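Local structure of hypothetical protein PH1566 (2E3U) at residues A[106-111]-A[153-158]; A[118-123]-A[176-181]; A[149-154]-A[160-165]. The protein is a Dim2p-type factor in pre-ribosomal RNA processing, which probably binds RNA through its KH domains. One frame throughout, in Å; residues are numbered along the deposited sequence.

In the fold
The N-terminal part of the chain includes helices 54-63 and 87-101, on which helix 106-109 packs. That helix begins interaction 1, and strand 118-123 then begins interaction 2. Helix 149-158 supplies the next two segments: its first half begins interaction 3, and its second half, sharing I153 and I154, closes the loop of 41 residues spanned by interaction 1. Strand 161-165 follows at once and closes interaction 3, a short helix-to-strand return. Helix 175-189 finally closes interaction 2. Interactions 1 and 2 therefore cross along the chain, whereas interaction 3 nests inside the loop of interaction 2. Interactions 2 and 3 pack helices against the two outer strands of one sheet; interaction 1 joins helix 149-158 to the N-terminal half.

Interaction 1: residues A[106-111]-A[153-158]; sequences PERAFR and IIEEMS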
loop_
_atom_site.group_PDB
_atom_site.type_symbol
_atom_site.label_atom_id
_atom_site.label_comp_id
_atom_site.label_asym_id
_atom_site.label_seq_id
_atom_site.Cartn_x
_atom_site.Cartn_y
_atom_site.Cartn_z
ATOM N N PRO A 106 7.600 -4.286 4.120
ATOM C CA PRO A 106 7.215 -3.926 5.482
ATOM C C PRO A 106 7.721 -2.564 5.964
ATOM O O PRO A 106 6.945 -1.818 6.608
ATOM C CB PRO A 106 7.812 -5.054 6.309
ATOM C CG PRO A 106 7.757 -6.241 5.354
ATOM C CD PRO A 106 8.241 -5.620 4.086
ATOM N N GLU A 107 8.993 -2.248 5.666
ATOM C CA GLU A 107 9.588 -0.937 5.989
ATOM C C GLU A 107 8.772 0.223 5.413
ATOM O O GLU A 107 8.593 1.243 6.072
ATOM C CB GLU A 107 11.044 -0.832 5.482
ATOM C CG GLU A 107 12.006 -1.935 6.034
ATOM C CD GLU A 107 12.545 -1.637 7.440
ATOM O OE1 GLU A 107 11.729 -1.208 8.299
ATOM O OE2 GLU A 107 13.777 -1.844 7.691
ATOM N N ARG A 108 8.322 0.057 4.171
ATOM C CA ARG A 108 7.504 1.034 3.436
ATOM C C ARG A 108 6.060 1.084 3.920
ATOM O O ARG A 108 5.541 2.180 4.111
ATOM C CB ARG A 108 7.583 0.786 1.927
ATOM C CG ARG A 108 9.018 1.115 1.349
ATOM C CD ARG A 108 8.943 1.959 0.081
ATOM N NE ARG A 108 8.112 1.379 -0.999
ATOM C CZ ARG A 108 7.597 2.098 -2.004
ATOM N NH1 ARG A 108 6.878 1.512 -2.969
ATOM N NH2 ARG A 108 7.810 3.409 -2.058
ATOM N N ALA A 109 5.426 -0.086 4.153
ATOM C CA ALA A 109 4.089 -0.147 4.821
ATOM C C ALA A 109 4.026 0.533 6.201
ATOM O O ALA A 109 2.994 1.129 6.558
ATOM C CB ALA A 109 3.623 -1.572 4.941
ATOM N N PHE A 110 5.108 0.442 6.995
ATOM C CA PHE A 110 5.148 1.095 8.329
ATOM C C PHE A 110 4.991 2.617 8.302
ATOM O O PHE A 110 4.703 3.232 9.337
ATOM C CB PHE A 110 6.423 0.768 9.102
ATOM C CG PHE A 110 6.421 -0.580 9.772
ATOM C CD1 PHE A 110 5.334 -1.006 10.523
ATOM C CD2 PHE A 110 7.546 -1.392 9.702
ATOM C CE1 PHE A 110 5.335 -2.247 11.148
ATOM C CE2 PHE A 110 7.577 -2.653 10.339
ATOM C CZ PHE A 110 6.472 -3.070 11.063
ATOM N N ARG A 111 5.166 3.232 7.142
ATOM C CA ARG A 111 4.703 4.622 6.937
ATOM C C ARG A 111 3.275 4.860 7.479
ATOM O O ARG A 111 2.993 5.913 8.055
ATOM C CB ARG A 111 4.755 5.016 5.451
ATOM C CG ARG A 111 4.539 6.531 5.205
ATOM C CD ARG A 111 4.452 6.871 3.725
ATOM N NE ARG A 111 4.002 8.255 3.607
ATOM C CZ ARG A 111 4.272 9.080 2.598
ATOM N NH1 ARG A 111 3.795 10.304 2.676
ATOM N NH2 ARG A 111 5.015 8.691 1.531
ATOM N N ILE A 153 9.339 9.389 -10.057
ATOM C CA ILE A 153 8.886 10.747 -10.270
ATOM C C ILE A 153 7.525 11.029 -9.554
ATOM O O ILE A 153 7.404 12.027 -8.791
ATOM C CB ILE A 153 8.810 11.091 -11.766
ATOM C CG1 ILE A 153 10.243 11.043 -12.379
ATOM C CG2 ILE A 153 8.060 12.465 -11.949
ATOM C CD1 ILE A 153 10.328 11.068 -13.881
ATOM N N ILE A 154 6.542 10.128 -9.756
ATOM C CA ILE A 154 5.250 10.210 -9.035
ATOM C C ILE A 154 5.431 10.310 -7.529
ATOM O O ILE A 154 4.837 11.158 -6.917
ATOM C CB ILE A 154 4.255 9.048 -9.364
ATOM C CG1 ILE A 154 4.021 8.960 -10.869
ATOM C CG2 ILE A 154 2.902 9.257 -8.649
ATOM C CD1 ILE A 154 3.268 7.742 -11.283
ATOM N N GLU A 155 6.255 9.459 -6.930
ATOM C CA GLU A 155 6.436 9.493 -5.482
ATOM C C GLU A 155 7.115 10.781 -4.978
ATOM O O GLU A 155 6.688 11.369 -3.961
ATOM C CB GLU A 155 7.265 8.278 -5.019
ATOM C CG GLU A 155 6.618 6.923 -5.281
ATOM C CD GLU A 155 7.367 5.825 -4.603
ATOM O OE1 GLU A 155 8.611 5.826 -4.700
ATOM O OE2 GLU A 155 6.735 4.952 -3.958
ATOM N N GLU A 156 8.186 11.204 -5.672
ATOM C CA GLU A 156 8.956 12.376 -5.256
ATOM C C GLU A 156 8.051 13.596 -5.265
ATOM O O GLU A 156 8.001 14.340 -4.289
ATOM C CB GLU A 156 10.157 12.617 -6.189
ATOM C CG GLU A 156 11.002 13.841 -5.788
ATOM C CD GLU A 156 11.623 13.675 -4.406
ATOM O OE1 GLU A 156 11.589 14.632 -3.592
ATOM O OE2 GLU A 156 12.129 12.560 -4.122
ATOM N N MET A 157 7.306 13.755 -6.365
ATOM C CA MET A 157 6.519 14.962 -6.609
ATOM C C MET A 157 5.208 15.026 -5.855
ATOM O O MET A 157 4.813 16.097 -5.419
ATOM C CB MET A 157 6.344 15.207 -8.103
ATOM C CG MET A 157 7.537 16.065 -8.636
ATOM S SD MET A 157 7.240 16.504 -10.311
ATOM C CE MET A 157 8.791 17.149 -10.930
ATOM N N SER A 158 4.548 13.889 -5.687
ATOM C CA SER A 158 3.321 13.825 -4.882
ATOM C C SER A 158 3.587 13.663 -3.358
ATOM O O SER A 158 2.773 14.074 -2.571
ATOM C CB SER A 158 2.459 12.652 -5.334
ATOM O OG SER A 158 3.055 11.432 -4.896
#
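A single salt bridge between R108 and E155 holds the two segments together. R108 NH2 donates to E155 OE2 at 2.7 Å along an almost straight line (175°). The oxygen lies in the guanidinium plane and is met on its syn side, with the two flat groups inclined by 62°. Only one nitrogen and one oxygen meet closely, so this is a single-point pairing rather than a bidentate one; E155 OE1 stays 3.7 Å from R108 NH2. The two side chains approach from opposite directions, E155 extended beyond CG and R108 bent at chi2 and chi3. Each has a second partner in strand 161-165: E155 OE2 accepts from V162 N, and R108 NH1 donates to V162 O. The ion pair thus brackets one backbone residue. Within helix 149-158, S158 OG donates to I154 O at 2.7 Å, on the face of that carbonyl opposite S158 N. Packing adds little (70 Å² buried): this is a polar surface bridge from helix 106-109 to the second KH domain. Behind R108, A109 and F110 pack on helix 87-101 and F110 also on helix 54-63, while behind E155 the residues I154 and S158 rest on helix 175-189.

Interaction 2: residues A[118-123]-A[176-181]; sequences YLEIIN and IQIEIA
I178 meets two side chains with flat ends, E120 and Y118, yet stacks on neither. From the carboxylate of E120 the oxygen OE2 does the touching, 3.4 Å from I178 CG2, while the phenol ring of Y118 leads away and leaves its CB to make the contact, 3.9 Å from I178 CD1. The same CD1 also lies 3.6 Å from Y118 O. The isoleucine therefore divides its branches between two strand residues. With CG1 beside the backbone N (chi1 -69°), CD1 is carried to Y118, and CG2 is left for E120, whose CB is 4.0 Å from it. The axes of segments 118-123 and 176-181 run nearly parallel here, 23° apart and 9.6 Å at closest approach, and this one side chain bridges the gap between them. Cutting I178 back to an alanine removes both CG2 and CD1, and would probably leave a gap beside Y118 CB and E120 CB. Strand 118-123 is an outer strand of the KH sheet, hydrogen-bonded along one edge to strand 168-173, while the helix lies over its face. No hydrogen bond spans the two segments, so the contact relies on van der Waals touch. The carboxylate that borders a methyl group in this way has its charge answered by a salt bridge from E120 OE1 to K182, one helical turn beyond I178.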
loop_
_atom_site.group_PDB
_atom_site.type_symbol
_atom_site.label_atom_id
_atom_site.label_comp_id
_atom_site.label_asym_id
_atom_site.label_seq_id
_atom_site.Cartn_x
_atom_site.Cartn_y
_atom_site.Cartn_z
ATOM N N TYR A 118 -2.812 7.377 5.146
ATOM C CA TYR A 118 -3.853 6.432 4.748
ATOM C C TYR A 118 -3.342 5.559 3.611
ATOM O O TYR A 118 -2.339 5.878 2.966
ATOM C CB TYR A 118 -5.109 7.174 4.264
ATOM C CG TYR A 118 -5.777 8.049 5.318
ATOM C CD1 TYR A 118 -6.909 7.616 6.008
ATOM C CD2 TYR A 118 -5.265 9.302 5.625
ATOM C CE1 TYR A 118 -7.512 8.425 6.978
ATOM C CE2 TYR A 118 -5.856 10.114 6.593
ATOM C CZ TYR A 118 -6.966 9.664 7.271
ATOM O OH TYR A 118 -7.548 10.499 8.210
ATOM N N LEU A 119 -4.063 4.473 3.383
ATOM C CA LEU A 119 -3.773 3.513 2.356
ATOM C C LEU A 119 -4.921 3.601 1.382
ATOM O O LEU A 119 -6.057 3.680 1.810
ATOM C CB LEU A 119 -3.704 2.092 2.940
ATOM C CG LEU A 119 -3.579 0.973 1.935
ATOM C CD1 LEU A 119 -2.298 1.059 1.054
ATOM C CD2 LEU A 119 -3.687 -0.404 2.671
ATOM N N GLU A 120 -4.620 3.594 0.086
ATOM C CA GLU A 120 -5.643 3.511 -0.936
ATOM C C GLU A 120 -5.233 2.466 -1.962
ATOM O O GLU A 120 -4.169 2.569 -2.542
ATOM C CB GLU A 120 -5.936 4.886 -1.601
ATOM C CG GLU A 120 -6.709 4.759 -2.958
ATOM C CD GLU A 120 -7.719 5.865 -3.258
ATOM O OE1 GLU A 120 -8.630 5.627 -4.089
ATOM O OE2 GLU A 120 -7.632 6.980 -2.701
ATOM N N ILE A 121 -6.076 1.461 -2.166
ATOM C CA ILE A 121 -5.852 0.439 -3.199
ATOM C C ILE A 121 -6.774 0.636 -4.406
ATOM O O ILE A 121 -7.994 0.693 -4.286
ATOM C CB ILE A 121 -6.089 -1.006 -2.702
ATOM C CG1 ILE A 121 -5.584 -1.238 -1.278
ATOM C CG2 ILE A 121 -5.513 -2.031 -3.691
ATOM C CD1 ILE A 121 -4.143 -1.187 -1.121
ATOM N N ILE A 122 -6.160 0.698 -5.579
ATOM C CA ILE A 122 -6.859 0.910 -6.835
ATOM C C ILE A 122 -6.752 -0.349 -7.693
ATOM O O ILE A 122 -5.654 -0.843 -7.927
ATOM C CB ILE A 122 -6.222 2.118 -7.609
ATOM C CG1 ILE A 122 -6.432 3.433 -6.850
ATOM C CG2 ILE A 122 -6.794 2.248 -8.995
ATOM C CD1 ILE A 122 -7.904 3.673 -6.432
ATOM N N ASN A 123 -7.888 -0.863 -8.162
ATOM C CA ASN A 123 -7.856 -1.938 -9.154
ATOM C C ASN A 123 -7.548 -1.314 -10.505
ATOM O O ASN A 123 -8.257 -0.424 -10.957
ATOM C CB ASN A 123 -9.178 -2.723 -9.205
ATOM C CG ASN A 123 -9.505 -3.438 -7.881
ATOM O OD1 ASN A 123 -8.761 -4.321 -7.427
ATOM N ND2 ASN A 123 -10.644 -3.073 -7.276
ATOM N N ILE A 176 -4.107 14.315 0.579
ATOM C CA ILE A 176 -3.781 15.235 -0.526
ATOM C C ILE A 176 -2.730 14.599 -1.422
ATOM O O ILE A 176 -2.910 14.518 -2.624
ATOM C CB ILE A 176 -3.358 16.642 0.034
ATOM C CG1 ILE A 176 -4.601 17.372 0.522
ATOM C CG2 ILE A 176 -2.609 17.518 -1.025
ATOM C CD1 ILE A 176 -4.325 18.402 1.639
ATOM N N GLN A 177 -1.651 14.123 -0.817
ATOM C CA GLN A 177 -0.617 13.341 -1.499
ATOM C C GLN A 177 -1.198 12.175 -2.309
ATOM O O GLN A 177 -0.833 11.999 -3.464
ATOM C CB GLN A 177 0.433 12.838 -0.472
ATOM C CG GLN A 177 1.241 13.958 0.213
ATOM C CD GLN A 177 2.085 13.470 1.349
ATOM O OE1 GLN A 177 1.823 12.413 1.953
ATOM N NE2 GLN A 177 3.108 14.229 1.671
ATOM N N ILE A 178 -2.076 11.376 -1.691
ATOM C CA ILE A 178 -2.773 10.277 -2.385
ATOM C C ILE A 178 -3.535 10.761 -3.638
ATOM O O ILE A 178 -3.470 10.156 -4.708
ATOM C CB ILE A 178 -3.775 9.524 -1.446
ATOM C CG1 ILE A 178 -3.021 8.720 -0.376
ATOM C CG2 ILE A 178 -4.697 8.594 -2.257
ATOM C CD1 ILE A 178 -3.947 8.019 0.631
ATOM N N GLU A 179 -4.287 11.844 -3.467
ATOM C CA GLU A 179 -5.083 12.433 -4.514
ATOM C C GLU A 179 -4.218 12.870 -5.715
ATOM O O GLU A 179 -4.594 12.647 -6.876
ATOM C CB GLU A 179 -5.852 13.625 -3.914
ATOM C CG GLU A 179 -7.203 13.857 -4.497
ATOM C CD GLU A 179 -7.148 14.190 -5.964
ATOM O OE1 GLU A 179 -7.974 13.616 -6.718
ATOM O OE2 GLU A 179 -6.282 15.023 -6.360
ATOM N N ILE A 180 -3.065 13.487 -5.438
ATOM C CA ILE A 180 -2.094 13.863 -6.468
ATOM C C ILE A 180 -1.486 12.648 -7.222
ATOM O O ILE A 180 -1.401 12.666 -8.459
ATOM C CB ILE A 180 -0.953 14.728 -5.873
ATOM C CG1 ILE A 180 -1.486 16.072 -5.370
ATOM C CG2 ILE A 180 0.199 14.967 -6.925
ATOM C CD1 ILE A 180 -0.504 16.814 -4.501
ATOM N N ALA A 181 -1.017 11.630 -6.477
ATOM C CA ALA A 181 -0.433 10.404 -7.083
ATOM C C ALA A 181 -1.516 9.677 -7.828
ATOM O O ALA A 181 -1.322 9.283 -8.965
ATOM C CB ALA A 181 0.223 9.464 -6.020
#

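Interaction 3: residues A[149-154]-A[160-165]; sequences RTRQII and ASVSVY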
loop_
_atom_site.group_PDB
_atom_site.type_symbol
_atom_site.label_atom_id
_atom_site.label_comp_id
_atom_site.label_asym_id
_atom_site.label_seq_id
_atom_site.Cartn_x
_atom_site.Cartn_y
_atom_site.Cartn_z
ATOM N N ARG A 149 11.461 4.681 -13.367
ATOM C CA ARG A 149 11.695 6.128 -13.203
ATOM C C ARG A 149 10.421 6.942 -13.058
ATOM O O ARG A 149 10.415 7.921 -12.309
ATOM C CB ARG A 149 12.481 6.701 -14.365
ATOM C CG ARG A 149 13.844 6.051 -14.531
ATOM C CD ARG A 149 14.539 6.598 -15.769
ATOM N NE ARG A 149 14.804 8.042 -15.723
ATOM C CZ ARG A 149 15.984 8.605 -15.422
ATOM N NH1 ARG A 149 17.060 7.867 -15.082
ATOM N NH2 ARG A 149 16.103 9.936 -15.467
ATOM N N THR A 150 9.364 6.564 -13.788
ATOM C CA THR A 150 8.106 7.273 -13.695
ATOM C C THR A 150 7.490 7.103 -12.317
ATOM O O THR A 150 6.925 8.045 -11.782
ATOM C CB THR A 150 7.090 6.826 -14.806
ATOM O OG1 THR A 150 7.716 6.897 -16.082
ATOM C CG2 THR A 150 5.826 7.698 -14.816
ATOM N N ARG A 151 7.590 5.912 -11.739
ATOM C CA ARG A 151 7.012 5.680 -10.422
ATOM C C ARG A 151 7.806 6.472 -9.376
ATOM O O ARG A 151 7.231 7.059 -8.484
ATOM C CB ARG A 151 6.976 4.185 -10.089
ATOM C CG ARG A 151 6.730 3.867 -8.614
ATOM C CD ARG A 151 7.243 2.470 -8.325
ATOM N NE ARG A 151 7.829 2.281 -7.001
ATOM C CZ ARG A 151 8.997 2.786 -6.582
ATOM N NH1 ARG A 151 9.438 2.511 -5.347
ATOM N NH2 ARG A 151 9.730 3.580 -7.360
ATOM N N GLN A 152 9.127 6.501 -9.505
ATOM C CA GLN A 152 9.944 7.412 -8.679
ATOM C C GLN A 152 9.576 8.923 -8.831
ATOM O O GLN A 152 9.485 9.651 -7.843
ATOM C CB GLN A 152 11.409 7.177 -9.028
ATOM C CG GLN A 152 12.393 7.714 -8.039
ATOM C CD GLN A 152 13.836 7.283 -8.324
ATOM O OE1 GLN A 152 14.763 7.897 -7.799
ATOM N NE2 GLN A 152 14.027 6.219 -9.139
ATOM N N ILE A 153 9.339 9.389 -10.057
ATOM C CA ILE A 153 8.886 10.747 -10.270
ATOM C C ILE A 153 7.525 11.029 -9.554
ATOM O O ILE A 153 7.404 12.027 -8.791
ATOM C CB ILE A 153 8.810 11.091 -11.766
ATOM C CG1 ILE A 153 10.243 11.043 -12.379
ATOM C CG2 ILE A 153 8.060 12.465 -11.949
ATOM C CD1 ILE A 153 10.328 11.068 -13.881
ATOM N N ILE A 154 6.542 10.128 -9.756
ATOM C CA ILE A 154 5.250 10.210 -9.035
ATOM C C ILE A 154 5.431 10.310 -7.529
ATOM O O ILE A 154 4.837 11.158 -6.917
ATOM C CB ILE A 154 4.255 9.048 -9.364
ATOM C CG1 ILE A 154 4.021 8.960 -10.869
ATOM C CG2 ILE A 154 2.902 9.257 -8.649
ATOM C CD1 ILE A 154 3.268 7.742 -11.283
ATOM N N ALA A 160 3.530 10.795 -1.907
ATOM C CA ALA A 160 2.957 9.490 -1.623
ATOM C C ALA A 160 3.943 8.330 -1.951
ATOM O O ALA A 160 4.815 8.468 -2.792
ATOM C CB ALA A 160 1.646 9.305 -2.398
ATOM N N SER A 161 3.788 7.200 -1.270
ATOM C CA SER A 161 4.473 5.968 -1.629
ATOM C C SER A 161 3.527 5.196 -2.544
ATOM O O SER A 161 2.318 5.202 -2.323
ATOM C CB SER A 161 4.765 5.145 -0.375
ATOM O OG SER A 161 5.656 5.786 0.527
ATOM N N VAL A 162 4.080 4.502 -3.536
ATOM C CA VAL A 162 3.281 3.838 -4.589
ATOM C C VAL A 162 3.767 2.430 -4.861
ATOM O O VAL A 162 4.929 2.227 -5.083
ATOM C CB VAL A 162 3.351 4.598 -5.930
ATOM C CG1 VAL A 162 2.644 3.788 -7.051
ATOM C CG2 VAL A 162 2.742 6.033 -5.777
ATOM N N SER A 163 2.855 1.468 -4.859
ATOM C CA SER A 163 3.196 0.077 -5.153
ATOM C C SER A 163 2.297 -0.461 -6.289
ATOM O O SER A 163 1.064 -0.483 -6.172
ATOM C CB SER A 163 3.015 -0.778 -3.884
ATOM O OG SER A 163 3.168 -2.137 -4.196
ATOM N N VAL A 164 2.927 -0.834 -7.397
ATOM C CA VAL A 164 2.238 -1.431 -8.522
ATOM C C VAL A 164 2.493 -2.943 -8.435
ATOM O O VAL A 164 3.622 -3.409 -8.446
ATOM C CB VAL A 164 2.705 -0.791 -9.854
ATOM C CG1 VAL A 164 1.850 -1.262 -11.034
ATOM C CG2 VAL A 164 2.629 0.733 -9.755
ATOM N N TYR A 165 1.430 -3.708 -8.312
ATOM C CA TYR A 165 1.560 -5.111 -7.979
ATOM C C TYR A 165 0.325 -5.838 -8.505
ATOM O O TYR A 165 -0.798 -5.502 -8.144
ATOM C CB TYR A 165 1.721 -5.299 -6.447
ATOM C CG TYR A 165 1.996 -6.725 -6.039
ATOM C CD1 TYR A 165 0.960 -7.558 -5.622
ATOM C CD2 TYR A 165 3.289 -7.263 -6.121
ATOM C CE1 TYR A 165 1.194 -8.894 -5.288
ATOM C CE2 TYR A 165 3.542 -8.596 -5.772
ATOM C CZ TYR A 165 2.484 -9.407 -5.354
ATOM O OH TYR A 165 2.707 -10.731 -4.990
#
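R151 and I154, one turn apart on helix 149-158, converge on V162 of strand 161-165. In the type I KH fold these elements are the second helix and the second strand in sequence, and here the strand is an outer one of a three-stranded antiparallel sheet. The closest pair of CA atoms, R151 and V162, is 7.2 Å apart, and the two segments together bury 183 Å².

Apolar contact comes first. V162 points its side chain toward the helix, where its CG2 meets I154 CG2 at 4.3 Å, methyl against methyl. Its other methyl, CG1, lies 4.4 Å from R151 CG, so the valine is flanked by an aliphatic branch on one residue and the stem of an arginine on the other. A160 and V164 lose a little more surface to the helix. The packing continues beyond these segments: I154 also rests on A181, I185 and L188 of helix 175-189, V162 on V169 of the neighbouring strand, and V164 on I143 and I144 of helix 136-144.

On the polar side, R151 reaches in from the helix. Its CG stands anti to the backbone N (chi1 165°), which sends the chain across toward the strand, and a bend at chi3 then turns the head group. A weak, long ion pair links R151 NH1 to E155 OE1. The groove beside this helix and strand, bordered also by the first helix, the GXXG loop that precedes helix 149-158 and the variable loop, is where type I KH domains usually hold nucleic acid; whether this one does so is not established. At the strand, V162 O already accepts a hydrogen bond from R108 NH1; R151 CD is 4.0 Å from that oxygen, and R151 NE approaches it obliquely, at 3.5 Å.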